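Local coordinates for outer membrane protein YopM (Yersinia pestis, PDB 1JL5), which probably acts as a secreted leucine-rich-repeat effector that alters host cell physiology and promotes bacterial survival in host tissues, at residues N323-K328 / A344-L349. Sequence-based numbering, arbitrary orientation.
Sequences NVSNNK and ASFNHL. With CA (calcium ion), chain B.
Asn-347 reaches back from one turn of the leucine-rich-repeat solenoid to the turn before it, laying its carboxamide against the backbone of Val-324 and Asn-327. This is the asparagine ladder of the LRR fold: Asn-327 and Asn-347 hold equivalent places in repeats 13 and 14, just after the parallel strands 321-323 and 341-343. In each, CG lies anti to the carbonyl carbon (chi1 -87° in both), and the ND2 end turns back to the carbonyl three residues earlier. ND2 of Asn-347 therefore bridges two repeats, donating to Ala-344 O at 2.9 Å and, almost straight, to Val-324 O at 2.6 Å. Val-324 O is gripped from both faces of its plane, because ND2 of Asn-327 comes to it from the opposite face at 2.8 Å. The ladder runs on either way, Asn-327 ND2 also donating to Ala-304 O and Asn-367 ND2 to Ala-344 O.

Beside the ladder, Asn-326 N donates to Ser-345 O at 2.6 Å, and Val-324 CG2 rests on the Ala-344 methyl. The serines are hydrogen-bonded tip to tip, Ser-325 OG to Ser-345 OG at 2.6 Å; Ser-325 OG also lies in the plane of the Phe-346 ring, at its CD2 edge, while that ring stacks with Tyr-366.

Asn-326 packs its CB on that of Phe-346 and carries its carboxamide to the subunit interface. CG stands anti to the backbone N (chi1 -171°), and ND2 hydrogen-bonds to Ser-306 OG of its own chain and to Glu-286 of the second subunit. Asn-246 and Asp-266 of that subunit share a calcium ion with three waters and Asn-326 OD1, which binds the metal at 2.2 Å.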
loop_
_atom_site.group_PDB
_atom_site.type_symbol
_atom_site.label_atom_id
_atom_site.label_comp_id
_atom_site.label_asym_id
_atom_site.label_seq_id
_atom_site.Cartn_x
_atom_site.Cartn_y
_atom_site.Cartn_z
ATOM N N ASN A 323 15.775 -8.899 -6.818
ATOM C CA ASN A 323 14.350 -8.902 -6.616
ATOM C C ASN A 323 13.803 -9.957 -7.547
ATOM O O ASN A 323 13.772 -9.777 -8.763
ATOM C CB ASN A 323 13.726 -7.554 -6.949
ATOM C CG ASN A 323 12.265 -7.509 -6.586
ATOM O OD1 ASN A 323 11.634 -8.555 -6.425
ATOM N ND2 ASN A 323 11.713 -6.312 -6.460
ATOM N N VAL A 324 13.417 -11.085 -6.973
ATOM C CA VAL A 324 12.846 -12.174 -7.748
ATOM C C VAL A 324 11.512 -12.448 -7.092
ATOM O O VAL A 324 10.988 -13.560 -7.100
ATOM C CB VAL A 324 13.727 -13.417 -7.699
ATOM C CG1 VAL A 324 15.007 -13.161 -8.475
ATOM C CG2 VAL A 324 14.033 -13.775 -6.261
ATOM N N SER A 325 10.980 -11.392 -6.504
ATOM C CA SER A 325 9.703 -11.466 -5.836
ATOM C C SER A 325 8.665 -11.972 -6.812
ATOM O O SER A 325 8.730 -11.714 -8.014
ATOM C CB SER A 325 9.279 -10.083 -5.350
ATOM O OG SER A 325 8.028 -10.166 -4.697
ATOM N N ASN A 326 7.700 -12.696 -6.280
ATOM C CA ASN A 326 6.616 -13.197 -7.087
ATOM C C ASN A 326 7.068 -14.002 -8.283
ATOM O O ASN A 326 6.831 -13.640 -9.431
ATOM C CB ASN A 326 5.732 -12.043 -7.553
ATOM C CG ASN A 326 4.468 -12.534 -8.207
ATOM O OD1 ASN A 326 3.953 -13.587 -7.844
ATOM N ND2 ASN A 326 3.956 -11.778 -9.168
ATOM N N ASN A 327 7.739 -15.100 -7.997
ATOM C CA ASN A 327 8.172 -15.989 -9.042
ATOM C C ASN A 327 7.786 -17.359 -8.576
ATOM O O ASN A 327 6.894 -17.490 -7.746
ATOM C CB ASN A 327 9.666 -15.857 -9.285
ATOM C CG ASN A 327 9.971 -14.763 -10.281
ATOM O OD1 ASN A 327 9.592 -14.862 -11.448
ATOM N ND2 ASN A 327 10.632 -13.709 -9.828
ATOM N N LYS A 328 8.426 -18.385 -9.104
ATOM C CA LYS A 328 8.070 -19.729 -8.702
ATOM C C LYS A 328 9.299 -20.437 -8.200
ATOM O O LYS A 328 9.490 -21.627 -8.418
ATOM C CB LYS A 328 7.443 -20.467 -9.878
ATOM C CG LYS A 328 6.193 -19.768 -10.397
ATOM C CD LYS A 328 5.107 -19.756 -9.335
ATOM C CE LYS A 328 3.963 -18.827 -9.712
ATOM N NZ LYS A 328 3.357 -19.163 -11.032
ATOM N N ALA A 344 12.667 -11.662 -2.350
ATOM C CA ALA A 344 12.323 -12.949 -2.924
ATOM C C ALA A 344 10.966 -13.361 -2.377
ATOM O O ALA A 344 10.626 -14.543 -2.303
ATOM C CB ALA A 344 13.378 -13.978 -2.565
ATOM N N SER A 345 10.198 -12.358 -1.985
ATOM C CA SER A 345 8.866 -12.580 -1.461
ATOM C C SER A 345 7.991 -13.175 -2.554
ATOM O O SER A 345 8.313 -13.091 -3.742
ATOM C CB SER A 345 8.281 -11.250 -1.016
ATOM O OG SER A 345 8.374 -10.334 -2.085
ATOM N N PHE A 346 6.882 -13.779 -2.148
ATOM C CA PHE A 346 5.947 -14.372 -3.090
ATOM C C PHE A 346 6.610 -15.381 -4.002
ATOM O O PHE A 346 6.547 -15.295 -5.229
ATOM C CB PHE A 346 5.283 -13.276 -3.905
ATOM C CG PHE A 346 4.466 -12.348 -3.081
ATOM C CD1 PHE A 346 3.266 -12.777 -2.520
ATOM C CD2 PHE A 346 4.892 -11.044 -2.850
ATOM C CE1 PHE A 346 2.501 -11.919 -1.740
ATOM C CE2 PHE A 346 4.135 -10.180 -2.072
ATOM C CZ PHE A 346 2.936 -10.619 -1.516
ATOM N N ASN A 347 7.270 -16.336 -3.378
ATOM C CA ASN A 347 7.917 -17.399 -4.105
ATOM C C ASN A 347 7.590 -18.642 -3.335
ATOM O O ASN A 347 6.792 -18.598 -2.408
ATOM C CB ASN A 347 9.418 -17.169 -4.172
ATOM C CG ASN A 347 9.799 -16.319 -5.348
ATOM O OD1 ASN A 347 9.728 -16.767 -6.489
ATOM N ND2 ASN A 347 10.181 -15.079 -5.087
ATOM N N HIS A 348 8.197 -19.750 -3.718
ATOM C CA HIS A 348 7.934 -20.998 -3.043
ATOM C C HIS A 348 9.175 -21.443 -2.294
ATOM O O HIS A 348 9.545 -22.613 -2.322
ATOM C CB HIS A 348 7.541 -22.060 -4.051
ATOM C CG HIS A 348 6.576 -23.052 -3.503
ATOM N ND1 HIS A 348 5.216 -22.836 -3.509
ATOM C CD2 HIS A 348 6.770 -24.226 -2.863
ATOM C CE1 HIS A 348 4.614 -23.836 -2.895
ATOM N NE2 HIS A 348 5.534 -24.693 -2.493
ATOM N N LEU A 349 9.817 -20.497 -1.628
ATOM C CA LEU A 349 11.025 -20.797 -0.883
ATOM C C LEU A 349 10.726 -21.488 0.434
ATOM O O LEU A 349 9.926 -21.006 1.230
ATOM C CB LEU A 349 11.802 -19.514 -0.605
ATOM C CG LEU A 349 12.164 -18.702 -1.843
ATOM C CD1 LEU A 349 12.947 -17.477 -1.414
ATOM C CD2 LEU A 349 12.961 -19.564 -2.822
HETATM CA CA CA B . 2.579 -15.289 -7.350
HETATM O O HOH W 1 4.553 -16.491 -7.111
HETATM O O HOH W 2 1.079 -13.755 -7.871
HETATM O O HOH W 3 2.247 -14.817 -5.204
#